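Local coordinates for protein group II chitinase (Ostrinia furnacalis, PDB 6JAV) that probably binds chitin and hydrolyses it as an endochitinase, this chain being one family 18 catalytic domain of a much longer protein, at residues K93-V98 / D142-G147; A212-H217 / V332-S337; L285-I290 / C357-H362. All coordinates share one frame; numbering follows the deposited sequence.

How the interactions relate
Three contacts are spread over a family 18 TIM barrel. Interaction 1 comes first along the chain and joins helix 93-98 to helix 143-159. The segments of interactions 2 and 3 alternate: 212-217, 285-290, 332-337, then 357-362. These two have centres about 22 Å apart and both border strand 244-257, a barrel strand that also pairs with strand 284-286 of the alpha+beta insertion domain. Interaction 1 stands about 32 Å from interaction 2 and 39 Å from interaction 3, centre to centre, on the other side of the chain's centre from the latter. Interaction 2 joins the 212-217 loop to helix 325-337, and interaction 3 the insertion to the loop before helix 363-373.

Interaction 1 (K93-V98 / D142-G147); sequences KYSKLV and DSDKQG
In the TIM barrel of this family 18 catalytic domain, helix 93-98, which follows strand 78-84, meets the N-terminal part of helix 143-159, which follows strand 122-126, through Ser-95 and Asp-144 at one end and Val-98 and Gly-147 at the other. The short helical segments run at 61° to each other, with their axes 9.1 Å apart at closest approach. The polar end is a single short hydrogen bond: Ser-95 OG donates to Asp-144 OD1 over 2.6 Å, and OD1 accepts through its syn lone pair, on the side of OD2. The serine hydroxyl lies opposite its own backbone N (chi1 180°), which carries it across the gap, while its CB stays 3.7 Å from Asp-144 OD2. Asn-99 ND2 gives OD1 a second bond, and OD2 receives Lys-131 N and Trp-133 NE1, so four donors grip the buried carboxylate, fix its rotation and probably favour the ionised form.

At the other end the helices come much nearer, the CA atoms of Val-98 and Gly-147 lying 4.6 Å apart. Val-98 directs its side chain at the glycine and packs on its backbone, with Val-98 CB 3.5 Å from Gly-147 C.

Trp-127, which lies within the DxxDxDxE signature borne by strand 122-126 and its C-terminal end, stacks on Tyr-94 and is touched by Val-98 and Asp-144. The contact therefore backs directly onto that motif. Arg-104 NH1 supplies a hydrogen bond to Val-98 O, the same carbonyl oxygen that lies 3.3 Å from Gly-147 CA.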
ATOM      1  N   LYS A  93      15.687 -12.618  -6.832  1.00 12.84           N
ATOM      2  CA  LYS A  93      15.233 -12.863  -8.205  1.00 12.59           C
ATOM      3  C   LYS A  93      14.934 -11.578  -8.985  1.00 12.33           C
ATOM      4  O   LYS A  93      15.192 -11.527 -10.198  1.00 11.81           O
ATOM      5  CB  LYS A  93      14.067 -13.847  -8.269  1.00 14.49           C
ATOM      6  CG  LYS A  93      12.782 -13.342  -7.662  1.00 14.64           C
ATOM      7  CD  LYS A  93      11.716 -14.421  -7.803  1.00 14.78           C
ATOM      8  CE  LYS A  93      10.486 -14.019  -7.019  1.00 15.65           C
ATOM      9  NZ  LYS A  93       9.400 -15.088  -7.142  1.00 15.42           N
ATOM     10  N   TYR A  94      14.396 -10.534  -8.336  1.00 11.01           N
ATOM     11  CA  TYR A  94      14.164  -9.283  -9.075  1.00  9.78           C
ATOM     12  C   TYR A  94      15.479  -8.593  -9.410  1.00 11.70           C
ATOM     13  O   TYR A  94      15.620  -7.999 -10.500  1.00 10.99           O
ATOM     14  CB  TYR A  94      13.246  -8.343  -8.280  1.00 10.74           C
ATOM     15  CG  TYR A  94      11.804  -8.792  -8.301  1.00 11.98           C
ATOM     16  CD1 TYR A  94      10.970  -8.416  -9.332  1.00 11.82           C
ATOM     17  CD2 TYR A  94      11.297  -9.619  -7.288  1.00 12.01           C
ATOM     18  CE1 TYR A  94       9.633  -8.847  -9.367  1.00 11.68           C
ATOM     19  CE2 TYR A  94       9.967 -10.058  -7.309  1.00 13.06           C
ATOM     20  CZ  TYR A  94       9.158  -9.658  -8.355  1.00 12.16           C
ATOM     21  OH  TYR A  94       7.838 -10.064  -8.442  1.00 12.87           O
ATOM     22  N   SER A  95      16.439  -8.647  -8.482  1.00 11.41           N
ATOM     23  CA  SER A  95      17.768  -8.112  -8.764  1.00 11.01           C
ATOM     24  C   SER A  95      18.412  -8.841  -9.942  1.00 10.77           C
ATOM     25  O   SER A  95      18.982  -8.201 -10.833  1.00 11.48           O
ATOM     26  CB  SER A  95      18.623  -8.193  -7.501  1.00 11.33           C
ATOM     27  OG  SER A  95      19.927  -7.686  -7.734  1.00 12.12           O
ATOM     28  N   LYS A  96      18.302 -10.179  -9.981  1.00 11.00           N
ATOM     29  CA  LYS A  96      18.863 -10.919 -11.104  1.00 12.59           C
ATOM     30  C   LYS A  96      18.206 -10.495 -12.409  1.00 13.48           C
ATOM     31  O   LYS A  96      18.879 -10.345 -13.436  1.00 14.80           O
ATOM     32  CB  LYS A  96      18.703 -12.422 -10.883  1.00 13.88           C
ATOM     33  CG  LYS A  96      19.557 -12.969  -9.746  1.00 18.83           C
ATOM     34  CD  LYS A  96      21.026 -13.011 -10.102  1.00 29.47           C
ATOM     35  CE  LYS A  96      21.764 -13.955  -9.158  1.00 43.97           C
ATOM     36  NZ  LYS A  96      23.233 -13.947  -9.390  1.00 49.62           N
ATOM     37  N   LEU A  97      16.890 -10.273 -12.384  1.00 11.53           N
ATOM     38  CA  LEU A  97      16.190  -9.828 -13.583  1.00 10.72           C
ATOM     39  C   LEU A  97      16.705  -8.469 -14.045  1.00 11.70           C
ATOM     40  O   LEU A  97      17.100  -8.304 -15.210  1.00 12.39           O
ATOM     41  CB  LEU A  97      14.689  -9.758 -13.286  1.00 11.68           C
ATOM     42  CG  LEU A  97      13.845  -9.065 -14.362  1.00 11.53           C
ATOM     43  CD1 LEU A  97      13.885  -9.814 -15.711  1.00 15.77           C
ATOM     44  CD2 LEU A  97      12.383  -8.914 -13.897  1.00 12.38           C
ATOM     45  N   VAL A  98      16.676  -7.467 -13.157  1.00 11.56           N
ATOM     46  CA  VAL A  98      16.909  -6.097 -13.624  1.00 11.40           C
ATOM     47  C   VAL A  98      18.360  -5.864 -14.001  1.00 12.88           C
ATOM     48  O   VAL A  98      18.653  -4.904 -14.721  1.00 14.24           O
ATOM     49  CB  VAL A  98      16.410  -5.004 -12.653  1.00 10.79           C
ATOM     50  CG1 VAL A  98      14.908  -5.194 -12.355  1.00 11.67           C
ATOM     51  CG2 VAL A  98      17.231  -4.981 -11.369  1.00 11.16           C
ATOM     52  N   ASP A 142      24.134  -1.759  -5.709  1.00 13.53           N
ATOM     53  CA  ASP A 142      23.731  -0.436  -6.170  1.00 13.91           C
ATOM     54  C   ASP A 142      23.179  -0.451  -7.597  1.00 14.66           C
ATOM     55  O   ASP A 142      22.287   0.343  -7.923  1.00 14.44           O
ATOM     56  CB  ASP A 142      24.964   0.476  -6.075  1.00 15.51           C
ATOM     57  CG  ASP A 142      24.744   1.837  -6.671  1.00 28.46           C
ATOM     58  OD1 ASP A 142      24.267   2.727  -5.938  1.00 28.85           O
ATOM     59  OD2 ASP A 142      25.053   2.031  -7.873  1.00 28.48           O
ATOM     60  N   SER A 143      23.656  -1.364  -8.450  1.00 12.20           N
ATOM     61  CA  SER A 143      23.172  -1.438  -9.825  1.00 12.68           C
ATOM     62  C   SER A 143      21.693  -1.833  -9.933  1.00 11.26           C
ATOM     63  O   SER A 143      21.132  -1.723 -11.031  1.00 12.05           O
ATOM     64  CB  SER A 143      24.031  -2.413 -10.632  1.00 13.37           C
ATOM     65  OG  SER A 143      24.046  -3.694 -10.027  1.00 14.96           O
ATOM     66  N   ASP A 144      21.068  -2.264  -8.829  1.00 11.28           N
ATOM     67  CA  ASP A 144      19.607  -2.424  -8.837  1.00 11.69           C
ATOM     68  C   ASP A 144      18.910  -1.125  -9.209  1.00 10.97           C
ATOM     69  O   ASP A 144      17.842  -1.155  -9.833  1.00 10.90           O
ATOM     70  CB  ASP A 144      19.105  -2.856  -7.454  1.00 11.07           C
ATOM     71  CG  ASP A 144      19.224  -4.333  -7.204  1.00 11.82           C
ATOM     72  OD1 ASP A 144      19.743  -5.072  -8.055  1.00 11.89           O
ATOM     73  OD2 ASP A 144      18.811  -4.768  -6.106  1.00 11.12           O
ATOM     74  N   LYS A 145      19.483   0.026  -8.833  1.00 12.70           N
ATOM     75  CA  LYS A 145      18.854   1.307  -9.159  1.00 10.37           C
ATOM     76  C   LYS A 145      18.792   1.521 -10.663  1.00 13.21           C
ATOM     77  O   LYS A 145      17.718   1.776 -11.229  1.00 12.28           O
ATOM     78  CB  LYS A 145      19.604   2.455  -8.466  1.00 11.92           C
ATOM     79  CG  LYS A 145      18.952   3.780  -8.768  1.00 14.70           C
ATOM     80  CD  LYS A 145      19.719   4.972  -8.230  1.00 23.20           C
ATOM     81  CE  LYS A 145      19.705   4.986  -6.760  1.00 26.44           C
ATOM     82  NZ  LYS A 145      20.468   6.178  -6.259  1.00 42.66           N
ATOM     83  N   GLN A 146      19.939   1.415 -11.345  1.00 11.22           N
ATOM     84  CA  GLN A 146      19.937   1.607 -12.784  1.00 13.21           C
ATOM     85  C   GLN A 146      19.143   0.503 -13.468  1.00 10.75           C
ATOM     86  O   GLN A 146      18.438   0.751 -14.443  1.00 12.64           O
ATOM     87  CB  GLN A 146      21.383   1.653 -13.304  1.00 15.14           C
ATOM     88  CG  GLN A 146      21.489   1.958 -14.777  1.00 20.78           C
ATOM     89  CD  GLN A 146      20.932   3.338 -15.134  1.00 28.26           C
ATOM     90  OE1 GLN A 146      21.411   4.364 -14.644  1.00 31.23           O
ATOM     91  NE2 GLN A 146      19.917   3.364 -15.987  1.00 33.56           N
ATOM     92  N   GLY A 147      19.238  -0.724 -12.956  1.00 11.57           N
ATOM     93  CA  GLY A 147      18.521  -1.811 -13.592  1.00 10.76           C
ATOM     94  C   GLY A 147      17.020  -1.619 -13.519  1.00  8.59           C
ATOM     95  O   GLY A 147      16.311  -1.855 -14.502  1.00  9.87           O
TER

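Interaction 2 (A212-H217 / V332-S337); sequences APLYYH and VNFIKS. With NAG (2-acetamido-2-deoxy-beta-D-glucopyranose), chain C.
The rings of Phe-334 and Tyr-215 share one leucine, Leu-214, which offers a different atom to each. Over one face of the Phe-334 ring sits Leu-214 CD1, a CH-pi contact with the methyl carbon 4.0 Å from the ring centroid and 12° off the normal, close to the middle of the face. One face of Tyr-215 is met by Leu-214 CG, 3.7 Å above the plane and displaced toward the rim. The two rings do not stack: they approach at a slant, with Tyr-215 OH 3.5 Å from Phe-334 CD1. The N-acetylglucosamine attached to Asn-228 also approaches the tyrosine obliquely, its acetamide oxygen O7 lying 3.5 Å from Tyr-215 CD1. Tyr-215 thus lies between Phe-334 and the sugar.

Phe-334 has its ring directed away from its own backbone N (chi1 172°), which projects it from the helix to the leucine. On the same helix Ser-337 OG donates to Phe-334 O at 2.7 Å.

In the barrel, the loop 212-217 between strand 192-195 and helix 227-236 packs against helix 325-337. Lys-331 NZ adds a bond to Ala-212 O. Asn-228 of helix 227-236 touches the side chains of both aromatic residues, and Met-246 of strand 244-257 packs against Phe-334.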
ATOM      1  N   ALA A 212       1.616   4.976  10.772  1.00 10.06           N
ATOM      2  CA  ALA A 212       1.576   5.939   9.663  1.00  9.24           C
ATOM      3  C   ALA A 212       1.425   7.377  10.155  1.00  8.65           C
ATOM      4  O   ALA A 212       0.437   8.047   9.871  1.00 10.12           O
ATOM      5  CB  ALA A 212       0.474   5.563   8.668  1.00 10.79           C
ATOM      6  N   PRO A 213       2.436   7.906  10.853  1.00 10.65           N
ATOM      7  CA  PRO A 213       2.359   9.317  11.262  1.00 12.35           C
ATOM      8  C   PRO A 213       2.343  10.248  10.061  1.00 10.07           C
ATOM      9  O   PRO A 213       3.013   9.994   9.050  1.00 11.44           O
ATOM     10  CB  PRO A 213       3.646   9.533  12.064  1.00 13.89           C
ATOM     11  CG  PRO A 213       4.410   8.300  12.034  1.00 13.41           C
ATOM     12  CD  PRO A 213       3.742   7.296  11.121  1.00 11.29           C
ATOM     13  N   LEU A 214       1.564  11.332  10.184  1.00 11.14           N
ATOM     14  CA  LEU A 214       1.513  12.374   9.162  1.00  9.74           C
ATOM     15  C   LEU A 214       2.630  13.399   9.358  1.00 11.27           C
ATOM     16  O   LEU A 214       3.329  13.746   8.402  1.00 13.23           O
ATOM     17  CB  LEU A 214       0.155  13.062   9.190  1.00 12.35           C
ATOM     18  CG  LEU A 214       0.011  14.249   8.250  1.00 12.01           C
ATOM     19  CD1 LEU A 214       0.290  13.884   6.784  1.00 12.95           C
ATOM     20  CD2 LEU A 214      -1.378  14.838   8.410  1.00 14.83           C
ATOM     21  N   TYR A 215       2.831  13.868  10.591  1.00 13.13           N
ATOM     22  CA  TYR A 215       3.813  14.900  10.898  1.00 12.15           C
ATOM     23  C   TYR A 215       4.767  14.420  11.977  1.00 13.87           C
ATOM     24  O   TYR A 215       4.450  13.535  12.786  1.00 15.18           O
ATOM     25  CB  TYR A 215       3.122  16.183  11.394  1.00 13.21           C
ATOM     26  CG  TYR A 215       2.306  16.901  10.339  1.00 14.72           C
ATOM     27  CD1 TYR A 215       2.901  17.346   9.166  1.00 14.17           C
ATOM     28  CD2 TYR A 215       0.944  17.129  10.500  1.00 15.77           C
ATOM     29  CE1 TYR A 215       2.174  17.997   8.202  1.00 19.36           C
ATOM     30  CE2 TYR A 215       0.201  17.780   9.519  1.00 16.16           C
ATOM     31  CZ  TYR A 215       0.841  18.218   8.374  1.00 18.18           C
ATOM     32  OH  TYR A 215       0.155  18.887   7.388  1.00 24.28           O
ATOM     33  N   TYR A 216       5.940  15.071  12.010  1.00 14.47           N
ATOM     34  CA  TYR A 216       6.941  14.839  13.039  1.00 14.87           C
ATOM     35  C   TYR A 216       6.342  15.007  14.428  1.00 14.08           C
ATOM     36  O   TYR A 216       5.553  15.929  14.673  1.00 17.94           O
ATOM     37  CB  TYR A 216       8.052  15.882  12.858  1.00 15.74           C
ATOM     38  CG  TYR A 216       9.156  15.801  13.894  1.00 17.62           C
ATOM     39  CD1 TYR A 216      10.067  14.758  13.882  1.00 16.87           C
ATOM     40  CD2 TYR A 216       9.287  16.777  14.878  1.00 22.47           C
ATOM     41  CE1 TYR A 216      11.090  14.671  14.817  1.00 21.60           C
ATOM     42  CE2 TYR A 216      10.299  16.698  15.822  1.00 19.28           C
ATOM     43  CZ  TYR A 216      11.198  15.648  15.782  1.00 25.91           C
ATOM     44  OH  TYR A 216      12.209  15.549  16.709  1.00 27.14           O
ATOM     45  N   HIS A 217       6.736  14.117  15.328  1.00 13.89           N
ATOM     46  CA  HIS A 217       6.392  14.134  16.741  1.00 15.88           C
ATOM     47  C   HIS A 217       7.676  14.324  17.550  1.00 17.92           C
ATOM     48  O   HIS A 217       8.701  13.729  17.218  1.00 17.09           O
ATOM     49  CB  HIS A 217       5.702  12.810  17.131  1.00 15.20           C
ATOM     50  CG  HIS A 217       5.228  12.782  18.546  1.00 17.47           C
ATOM     51  ND1 HIS A 217       6.077  12.517  19.598  1.00 21.68           N
ATOM     52  CD2 HIS A 217       4.007  13.006  19.087  1.00 19.10           C
ATOM     53  CE1 HIS A 217       5.392  12.566  20.730  1.00 21.51           C
ATOM     54  NE2 HIS A 217       4.138  12.871  20.446  1.00 20.45           N
ATOM     55  N   VAL A 332      -6.261  13.524   3.914  1.00 10.03           N
ATOM     56  CA  VAL A 332      -6.795  13.901   2.601  1.00 10.49           C
ATOM     57  C   VAL A 332      -6.739  15.414   2.393  1.00 11.44           C
ATOM     58  O   VAL A 332      -6.484  15.886   1.282  1.00 12.18           O
ATOM     59  CB  VAL A 332      -8.189  13.289   2.358  1.00 11.08           C
ATOM     60  CG1 VAL A 332      -8.739  13.727   1.020  1.00 13.67           C
ATOM     61  CG2 VAL A 332      -8.110  11.748   2.414  1.00 13.67           C
ATOM     62  N   ASN A 333      -6.981  16.207   3.445  1.00 11.09           N
ATOM     63  CA  ASN A 333      -6.777  17.649   3.299  1.00 13.86           C
ATOM     64  C   ASN A 333      -5.322  17.967   2.973  1.00 13.74           C
ATOM     65  O   ASN A 333      -5.045  18.886   2.189  1.00 13.56           O
ATOM     66  CB  ASN A 333      -7.233  18.368   4.564  1.00 13.82           C
ATOM     67  CG  ASN A 333      -8.732  18.611   4.565  1.00 24.63           C
ATOM     68  OD1 ASN A 333      -9.455  18.107   5.427  1.00 27.58           O
ATOM     69  ND2 ASN A 333      -9.208  19.373   3.590  1.00 26.45           N
ATOM     70  N   PHE A 334      -4.385  17.187   3.522  1.00 12.43           N
ATOM     71  CA  PHE A 334      -2.965  17.335   3.183  1.00 11.17           C
ATOM     72  C   PHE A 334      -2.722  17.030   1.704  1.00 13.61           C
ATOM     73  O   PHE A 334      -2.037  17.790   1.005  1.00 13.20           O
ATOM     74  CB  PHE A 334      -2.160  16.414   4.104  1.00 11.68           C
ATOM     75  CG  PHE A 334      -0.705  16.288   3.773  1.00 10.87           C
ATOM     76  CD1 PHE A 334       0.210  17.206   4.283  1.00 14.07           C
ATOM     77  CD2 PHE A 334      -0.226  15.220   3.018  1.00 13.85           C
ATOM     78  CE1 PHE A 334       1.577  17.074   4.025  1.00 17.24           C
ATOM     79  CE2 PHE A 334       1.149  15.100   2.743  1.00 15.00           C
ATOM     80  CZ  PHE A 334       2.046  16.035   3.257  1.00 15.66           C
ATOM     81  N   ILE A 335      -3.315  15.940   1.203  1.00 11.39           N
ATOM     82  CA  ILE A 335      -3.229  15.594  -0.218  1.00 11.72           C
ATOM     83  C   ILE A 335      -3.687  16.766  -1.081  1.00 12.55           C
ATOM     84  O   ILE A 335      -2.993  17.182  -2.028  1.00 12.90           O
ATOM     85  CB  ILE A 335      -4.062  14.326  -0.489  1.00 10.68           C
ATOM     86  CG1 ILE A 335      -3.362  13.106   0.129  1.00 12.29           C
ATOM     87  CG2 ILE A 335      -4.346  14.127  -2.017  1.00 12.50           C
ATOM     88  CD1 ILE A 335      -4.279  11.840   0.106  1.00 13.28           C
ATOM     89  N   LYS A 336      -4.855  17.323  -0.755  1.00 11.78           N
ATOM     90  CA  LYS A 336      -5.416  18.420  -1.527  1.00 12.66           C
ATOM     91  C   LYS A 336      -4.546  19.668  -1.420  1.00 11.76           C
ATOM     92  O   LYS A 336      -4.305  20.351  -2.428  1.00 14.73           O
ATOM     93  CB  LYS A 336      -6.828  18.713  -1.028  1.00 13.33           C
ATOM     94  CG  LYS A 336      -7.832  17.578  -1.301  1.00 13.39           C
ATOM     95  CD  LYS A 336      -9.279  18.025  -1.003  1.00 19.22           C
ATOM     96  CE  LYS A 336      -9.470  18.289   0.470  1.00 24.17           C
ATOM     97  NZ  LYS A 336     -10.880  18.620   0.886  1.00 19.95           N
ATOM     98  N   SER A 337      -4.042  19.957  -0.219  1.00 13.59           N
ATOM     99  CA  SER A 337      -3.226  21.157  -0.003  1.00 13.76           C
ATOM    100  C   SER A 337      -1.972  21.166  -0.871  1.00 14.83           C
ATOM    101  O   SER A 337      -1.518  22.242  -1.297  1.00 15.41           O
ATOM    102  CB  SER A 337      -2.859  21.286   1.472  1.00 15.86           C
ATOM    103  OG  SER A 337      -1.834  20.367   1.870  1.00 23.28           O
TER
HETATM  104  C1  NAG C2102       6.476  19.165   6.463  1.00 24.22           C
HETATM  105  C2  NAG C2102       6.747  20.035   7.682  1.00 22.95           C
HETATM  106  C3  NAG C2102       7.490  21.312   7.270  1.00 28.63           C
HETATM  107  C4  NAG C2102       8.730  20.970   6.450  1.00 39.40           C
HETATM  108  C5  NAG C2102       8.363  20.069   5.278  1.00 41.33           C
HETATM  109  C6  NAG C2102       9.563  19.608   4.472  1.00 32.43           C
HETATM  110  C7  NAG C2102       5.305  20.123   9.678  1.00 26.23           C
HETATM  111  C8  NAG C2102       6.470  19.583  10.440  1.00 32.23           C
HETATM  112  N2  NAG C2102       5.504  20.348   8.371  1.00 26.54           N
HETATM  113  O3  NAG C2102       7.897  21.994   8.451  1.00 36.10           O
HETATM  114  O4  NAG C2102       9.367  22.147   5.963  1.00 43.06           O
HETATM  115  O5  NAG C2102       7.704  18.897   5.779  1.00 26.87           O
HETATM  116  O6  NAG C2102      10.325  18.586   5.109  1.00 31.71           O
HETATM  117  O7  NAG C2102       4.241  20.376  10.224  1.00 40.77           O

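Interaction 3 (L285-I290 / C357-H362); sequences LAYYEI and CGQGKH
Tyr-287 and Gln-359 reach for each other from opposite directions, the phenol donating from OH to the amide oxygen OE1 over 2.9 Å. The C=O...donor angle is 123°, with the hydroxyl tilted out of the carbonyl plane, and OE1 lies at the edge of the tyrosine ring, in its plane. Ring and amide planes are 56° apart. Tyr-287 extends with CG opposite its backbone N, which sends the ring toward Gln-359, whereas the glutamine chain is bent at chi2 (143°, off a staggered value), bringing its amide round to the phenol.

Elsewhere in the contact, Cys-357 SG lies 4.1 Å from Tyr-288 O and is tied covalently to Cys-291 by a disulfide. Ala-286, the N-cap of helix 287-296, donates its backbone N to Glu-289 OE1 at 2.8 Å, one half of a capping box, and its CB lies over one face of the Tyr-288 ring, 3.6 Å above the plane and displaced toward the rim.

The contact joins the alpha+beta insertion domain to the loop between the last barrel strand, 342-346, and helix 363-373: strand 284-286 pairs with strand 244-257, while Tyr-287 also packs on Pro-363 and Leu-364 of helix 363-373.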
ATOM      1  N   LEU A 285      -3.468  -6.046  12.357  1.00 10.52           N
ATOM      2  CA  LEU A 285      -4.916  -6.171  12.540  1.00  9.63           C
ATOM      3  C   LEU A 285      -5.640  -5.324  11.501  1.00 11.08           C
ATOM      4  O   LEU A 285      -5.276  -4.168  11.270  1.00 10.56           O
ATOM      5  CB  LEU A 285      -5.387  -5.705  13.940  1.00 12.87           C
ATOM      6  CG  LEU A 285      -4.941  -6.557  15.134  1.00 10.90           C
ATOM      7  CD1 LEU A 285      -5.283  -5.859  16.440  1.00 12.35           C
ATOM      8  CD2 LEU A 285      -5.578  -7.954  15.091  1.00 11.82           C
ATOM      9  N   ALA A 286      -6.689  -5.876  10.900  1.00 10.17           N
ATOM     10  CA  ALA A 286      -7.491  -5.089   9.979  1.00  9.44           C
ATOM     11  C   ALA A 286      -8.260  -4.022  10.752  1.00 10.39           C
ATOM     12  O   ALA A 286      -8.516  -4.167  11.951  1.00 10.94           O
ATOM     13  CB  ALA A 286      -8.502  -6.002   9.273  1.00 10.71           C
ATOM     14  N   TYR A 287      -8.634  -2.935  10.071  1.00 10.11           N
ATOM     15  CA  TYR A 287      -9.472  -1.941  10.730  1.00  9.86           C
ATOM     16  C   TYR A 287     -10.726  -2.575  11.333  1.00 12.66           C
ATOM     17  O   TYR A 287     -11.134  -2.219  12.441  1.00 12.18           O
ATOM     18  CB  TYR A 287      -9.845  -0.784   9.785  1.00 11.29           C
ATOM     19  CG  TYR A 287     -10.704   0.227  10.516  1.00 10.43           C
ATOM     20  CD1 TYR A 287     -10.131   1.081  11.450  1.00 12.68           C
ATOM     21  CD2 TYR A 287     -12.076   0.244  10.355  1.00 13.61           C
ATOM     22  CE1 TYR A 287     -10.905   1.989  12.172  1.00 15.85           C
ATOM     23  CE2 TYR A 287     -12.868   1.146  11.080  1.00 15.33           C
ATOM     24  CZ  TYR A 287     -12.261   2.007  11.974  1.00 16.49           C
ATOM     25  OH  TYR A 287     -13.012   2.907  12.716  1.00 23.48           O
ATOM     26  N   TYR A 288     -11.348  -3.537  10.635  1.00 10.56           N
ATOM     27  CA  TYR A 288     -12.570  -4.126  11.192  1.00 11.45           C
ATOM     28  C   TYR A 288     -12.306  -5.007  12.411  1.00 13.14           C
ATOM     29  O   TYR A 288     -13.242  -5.292  13.178  1.00 15.81           O
ATOM     30  CB  TYR A 288     -13.383  -4.866  10.112  1.00 10.70           C
ATOM     31  CG  TYR A 288     -12.739  -6.098   9.515  1.00 11.05           C
ATOM     32  CD1 TYR A 288     -12.727  -7.332  10.204  1.00 10.54           C
ATOM     33  CD2 TYR A 288     -12.168  -6.053   8.236  1.00 10.24           C
ATOM     34  CE1 TYR A 288     -12.148  -8.452   9.644  1.00 10.52           C
ATOM     35  CE2 TYR A 288     -11.578  -7.173   7.671  1.00  9.70           C
ATOM     36  CZ  TYR A 288     -11.561  -8.372   8.376  1.00 10.33           C
ATOM     37  OH  TYR A 288     -11.003  -9.495   7.810  1.00 12.59           O
ATOM     38  N   GLU A 289     -11.074  -5.466  12.597  1.00 10.42           N
ATOM     39  CA  GLU A 289     -10.702  -6.133  13.843  1.00  9.80           C
ATOM     40  C   GLU A 289     -10.451  -5.121  14.957  1.00 13.13           C
ATOM     41  O   GLU A 289     -10.851  -5.339  16.117  1.00 12.02           O
ATOM     42  CB  GLU A 289      -9.476  -7.006  13.589  1.00 10.80           C
ATOM     43  CG  GLU A 289      -9.815  -8.238  12.704  1.00 11.14           C
ATOM     44  CD  GLU A 289      -8.600  -9.015  12.245  1.00 13.08           C
ATOM     45  OE1 GLU A 289      -7.587  -8.414  11.803  1.00 11.85           O
ATOM     46  OE2 GLU A 289      -8.637 -10.273  12.264  1.00 13.36           O
ATOM     47  N   ILE A 290      -9.813  -3.997  14.622  1.00 11.45           N
ATOM     48  CA  ILE A 290      -9.506  -2.969  15.625  1.00 10.25           C
ATOM     49  C   ILE A 290     -10.783  -2.314  16.135  1.00 12.64           C
ATOM     50  O   ILE A 290     -10.968  -2.131  17.347  1.00 12.33           O
ATOM     51  CB  ILE A 290      -8.553  -1.932  14.997  1.00  9.56           C
ATOM     52  CG1 ILE A 290      -7.209  -2.576  14.676  1.00 10.10           C
ATOM     53  CG2 ILE A 290      -8.388  -0.718  15.936  1.00 11.91           C
ATOM     54  CD1 ILE A 290      -6.315  -1.675  13.806  1.00 11.57           C
ATOM     55  N   CYS A 357     -18.856  -2.695  12.619  1.00 15.26           N
ATOM     56  CA  CYS A 357     -18.659  -1.743  13.707  1.00 16.54           C
ATOM     57  C   CYS A 357     -19.733  -0.673  13.770  1.00 19.75           C
ATOM     58  O   CYS A 357     -19.662   0.203  14.634  1.00 23.61           O
ATOM     59  CB  CYS A 357     -17.261  -1.119  13.636  1.00 16.92           C
ATOM     60  SG  CYS A 357     -16.034  -2.377  14.070  1.00 21.56           S
ATOM     61  N   GLY A 358     -20.726  -0.726  12.885  1.00 17.32           N
ATOM     62  CA  GLY A 358     -21.854   0.182  12.992  1.00 20.42           C
ATOM     63  C   GLY A 358     -21.593   1.624  12.605  1.00 22.76           C
ATOM     64  O   GLY A 358     -22.460   2.471  12.835  1.00 27.21           O
ATOM     65  N   GLN A 359     -20.435   1.935  12.017  1.00 18.56           N
ATOM     66  CA  GLN A 359     -20.095   3.267  11.528  1.00 19.76           C
ATOM     67  C   GLN A 359     -20.449   3.455  10.052  1.00 19.33           C
ATOM     68  O   GLN A 359     -20.122   4.497   9.470  1.00 26.07           O
ATOM     69  CB  GLN A 359     -18.594   3.542  11.759  1.00 27.70           C
ATOM     70  CG  GLN A 359     -18.133   3.451  13.230  1.00 31.77           C
ATOM     71  CD  GLN A 359     -16.716   2.846  13.424  1.00 55.80           C
ATOM     72  OE1 GLN A 359     -15.935   2.690  12.467  1.00 31.77           O
ATOM     73  NE2 GLN A 359     -16.386   2.511  14.683  1.00 31.86           N
ATOM     74  N   GLY A 360     -21.111   2.477   9.443  1.00 15.83           N
ATOM     75  CA  GLY A 360     -21.375   2.436   8.023  1.00 18.63           C
ATOM     76  C   GLY A 360     -20.399   1.515   7.306  1.00 13.10           C
ATOM     77  O   GLY A 360     -19.301   1.232   7.784  1.00 14.49           O
ATOM     78  N   LYS A 361     -20.814   1.028   6.138  1.00 12.84           N
ATOM     79  CA  LYS A 361     -19.915   0.227   5.312  1.00 13.49           C
ATOM     80  C   LYS A 361     -18.756   1.079   4.802  1.00 13.03           C
ATOM     81  O   LYS A 361     -18.945   2.217   4.363  1.00 12.92           O
ATOM     82  CB  LYS A 361     -20.661  -0.332   4.105  1.00 14.49           C
ATOM     83  CG  LYS A 361     -21.670  -1.411   4.509  1.00 17.03           C
ATOM     84  CD  LYS A 361     -22.428  -1.958   3.308  1.00 19.88           C
ATOM     85  CE  LYS A 361     -23.458  -2.994   3.761  1.00 35.09           C
ATOM     86  NZ  LYS A 361     -24.247  -3.538   2.610  1.00 46.16           N
ATOM     87  N   HIS A 362     -17.566   0.495   4.813  1.00 10.78           N
ATOM     88  CA  HIS A 362     -16.365   1.154   4.310  1.00 10.82           C
ATOM     89  C   HIS A 362     -16.180   2.531   4.955  1.00 11.08           C
ATOM     90  O   HIS A 362     -16.092   3.547   4.256  1.00 11.51           O
ATOM     91  CB  HIS A 362     -16.373   1.267   2.785  1.00 10.82           C
ATOM     92  CG  HIS A 362     -15.657   0.153   2.075  1.00  9.86           C
ATOM     93  ND1 HIS A 362     -14.330  -0.147   2.299  1.00 10.63           N
ATOM     94  CD2 HIS A 362     -16.094  -0.749   1.155  1.00 10.28           C
ATOM     95  CE1 HIS A 362     -13.970  -1.161   1.522  1.00 11.33           C
ATOM     96  NE2 HIS A 362     -15.024  -1.540   0.812  1.00 10.44           N
TER